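Long-range contact in uncharacterized protein (Leptospirillum rubarum, PDB 3O2I), which is of unknown function and forms a two-chain assembly in which the C-terminal part of the chain reaches away from a small alpha-beta body: residues 41-46 with 89-94. Sequence-based numbering, arbitrary orientation.
Sequences VRIYLL and FVEAGG
Glu91 swings CG anti to its own backbone N (chi1 -177°) and stays extended beyond it, which lays the chain over Leu45 and on toward Ile43. Ile43 meets it with CG2, the branch set anti to the backbone N, at 3.6 Å from Glu91 OE2; a water probably donates to both that oxygen and Arg42 O, though more acceptors lie in its reach than it has protons. Nearer the backbone, Leu45 CD2 rests 3.9 Å from Glu91 CB, while Leu45 CB approaches Phe89 CD1, the two side chains crossing at about a right angle. Leu46 and Val90 meet on the opposite face of the sheet, Leu46 CB lying 3.5 Å from Val90 CG2; Leu46 CD2 also reaches the methyl of Ala92, which Tyr44 CB touches as well.

Three backbone bonds fix the register. Leu46 and Val90 form a hydrogen-bonded antiparallel pair, with Leu46 N to Val90 O at 2.7 Å and Val90 N to Leu46 O at 2.9 Å, the latter in the carbonyl plane. Ala92 N then donates to Tyr44 O at 2.8 Å, nearly straight (N-H...O 166°). After Ala92 the backbones separate: one water accepts from Tyr44 N (2.6 Å) and probably donates to Ala92 O, taking the place of a direct link. Gly94, whose phi of 149° suits glycine, still lays CA 4.0 Å from Tyr44 CD2.

Helix 72-87 covers the face bearing Ile43 and Leu45, and Ile29 of the second subunit packs on Tyr44 and Ala92. The pairing is that of a short strand, 90-91, outermost within this chain, added antiparallel to the central strand of a three-stranded sheet; Gly93 and Gly94 then make backbone hydrogen bonds to the second subunit.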
loop_
_atom_site.group_PDB
_atom_site.type_symbol
_atom_site.label_atom_id
_atom_site.label_comp_id
_atom_site.label_asym_id
_atom_site.label_seq_id
_atom_site.Cartn_x
_atom_site.Cartn_y
_atom_site.Cartn_z
ATOM N N VAL B 41 13.250 4.094 -1.093
ATOM C CA VAL B 41 12.981 2.723 -0.689
ATOM C C VAL B 41 11.610 2.630 -0.031
ATOM O O VAL B 41 11.316 3.361 0.914
ATOM C CB VAL B 41 14.047 2.204 0.290
ATOM C CG1 VAL B 41 13.775 0.752 0.645
ATOM C CG2 VAL B 41 15.427 2.360 -0.311
ATOM N N ARG B 42 10.767 1.742 -0.542
ATOM C CA ARG B 42 9.474 1.499 0.072
ATOM C C ARG B 42 9.356 0.048 0.537
ATOM O O ARG B 42 9.506 -0.886 -0.249
ATOM C CB ARG B 42 8.327 1.875 -0.879
ATOM C CG ARG B 42 8.059 3.374 -0.925
ATOM C CD ARG B 42 7.058 3.781 -2.003
ATOM N NE ARG B 42 7.010 5.235 -2.104
ATOM C CZ ARG B 42 6.196 6.016 -1.395
ATOM N NH1 ARG B 42 6.245 7.337 -1.549
ATOM N NH2 ARG B 42 5.327 5.487 -0.537
ATOM N N ILE B 43 9.109 -0.124 1.831
ATOM C CA ILE B 43 8.931 -1.444 2.413
ATOM C C ILE B 43 7.511 -1.534 2.919
ATOM O O ILE B 43 7.062 -0.687 3.692
ATOM C CB ILE B 43 9.857 -1.683 3.617
ATOM C CG1 ILE B 43 11.294 -1.281 3.294
ATOM C CG2 ILE B 43 9.779 -3.140 4.062
ATOM C CD1 ILE B 43 12.125 -2.405 2.724
ATOM N N TYR B 44 6.806 -2.566 2.482
ATOM C CA TYR B 44 5.428 -2.780 2.904
ATOM C C TYR B 44 5.378 -4.010 3.775
ATOM O O TYR B 44 5.691 -5.106 3.312
ATOM C CB TYR B 44 4.511 -2.969 1.675
ATOM C CG TYR B 44 4.457 -1.746 0.786
ATOM C CD1 TYR B 44 3.587 -0.702 1.070
ATOM C CD2 TYR B 44 5.288 -1.627 -0.320
ATOM C CE1 TYR B 44 3.539 0.427 0.273
ATOM C CE2 TYR B 44 5.238 -0.500 -1.136
ATOM C CZ TYR B 44 4.364 0.521 -0.827
ATOM O OH TYR B 44 4.300 1.646 -1.624
ATOM N N LEU B 45 4.978 -3.832 5.031
ATOM C CA LEU B 45 4.829 -4.950 5.963
ATOM C C LEU B 45 3.360 -5.204 6.282
ATOM O O LEU B 45 2.557 -4.281 6.339
ATOM C CB LEU B 45 5.567 -4.665 7.265
ATOM C CG LEU B 45 7.058 -4.336 7.177
ATOM C CD1 LEU B 45 7.623 -4.196 8.592
ATOM C CD2 LEU B 45 7.807 -5.406 6.415
ATOM N N LEU B 46 3.025 -6.462 6.515
ATOM C CA LEU B 46 1.663 -6.851 6.841
ATOM C C LEU B 46 1.607 -7.386 8.248
ATOM O O LEU B 46 2.532 -8.061 8.686
ATOM C CB LEU B 46 1.198 -7.966 5.898
ATOM C CG LEU B 46 0.613 -7.606 4.541
ATOM C CD1 LEU B 46 0.880 -6.150 4.211
ATOM C CD2 LEU B 46 1.135 -8.561 3.460
ATOM N N PHE B 89 5.444 -9.483 11.674
ATOM C CA PHE B 89 5.149 -8.799 10.420
ATOM C C PHE B 89 5.667 -9.652 9.266
ATOM O O PHE B 89 6.707 -10.310 9.379
ATOM C CB PHE B 89 5.830 -7.425 10.368
ATOM C CG PHE B 89 5.252 -6.409 11.319
ATOM C CD1 PHE B 89 4.314 -5.490 10.885
ATOM C CD2 PHE B 89 5.682 -6.347 12.640
ATOM C CE1 PHE B 89 3.789 -4.548 11.752
ATOM C CE2 PHE B 89 5.160 -5.399 13.517
ATOM C CZ PHE B 89 4.212 -4.509 13.081
ATOM N N VAL B 90 4.939 -9.656 8.157
ATOM C CA VAL B 90 5.406 -10.347 6.963
ATOM C C VAL B 90 5.593 -9.297 5.886
ATOM O O VAL B 90 4.748 -8.420 5.723
ATOM C CB VAL B 90 4.430 -11.469 6.509
ATOM C CG1 VAL B 90 4.181 -12.428 7.649
ATOM C CG2 VAL B 90 3.123 -10.899 6.037
ATOM N N GLU B 91 6.721 -9.347 5.186
ATOM C CA GLU B 91 7.000 -8.341 4.170
ATOM C C GLU B 91 6.262 -8.672 2.888
ATOM O O GLU B 91 6.314 -9.806 2.418
ATOM C CB GLU B 91 8.494 -8.234 3.882
ATOM C CG GLU B 91 8.844 -7.139 2.872
ATOM C CD GLU B 91 10.340 -6.999 2.643
ATOM O OE1 GLU B 91 11.097 -7.892 3.082
ATOM O OE2 GLU B 91 10.754 -5.996 2.022
ATOM N N ALA B 92 5.575 -7.678 2.334
ATOM C CA ALA B 92 4.884 -7.832 1.052
ATOM C C ALA B 92 5.878 -7.560 -0.060
ATOM O O ALA B 92 6.911 -6.917 0.167
ATOM C CB ALA B 92 3.723 -6.875 0.962
ATOM N N GLY B 93 5.573 -8.052 -1.257
ATOM C CA GLY B 93 6.444 -7.861 -2.403
ATOM C C GLY B 93 6.389 -6.470 -3.016
ATOM O O GLY B 93 7.275 -6.088 -3.782
ATOM N N GLY B 94 5.349 -5.708 -2.684
ATOM C CA GLY B 94 5.194 -4.381 -3.246
ATOM C C GLY B 94 3.739 -3.988 -3.383
ATOM O O GLY B 94 2.846 -4.729 -2.980
HETATM O O HOH W 1 10.000 -4.143 -0.398
HETATM O O HOH W 2 7.832 -4.220 0.700
#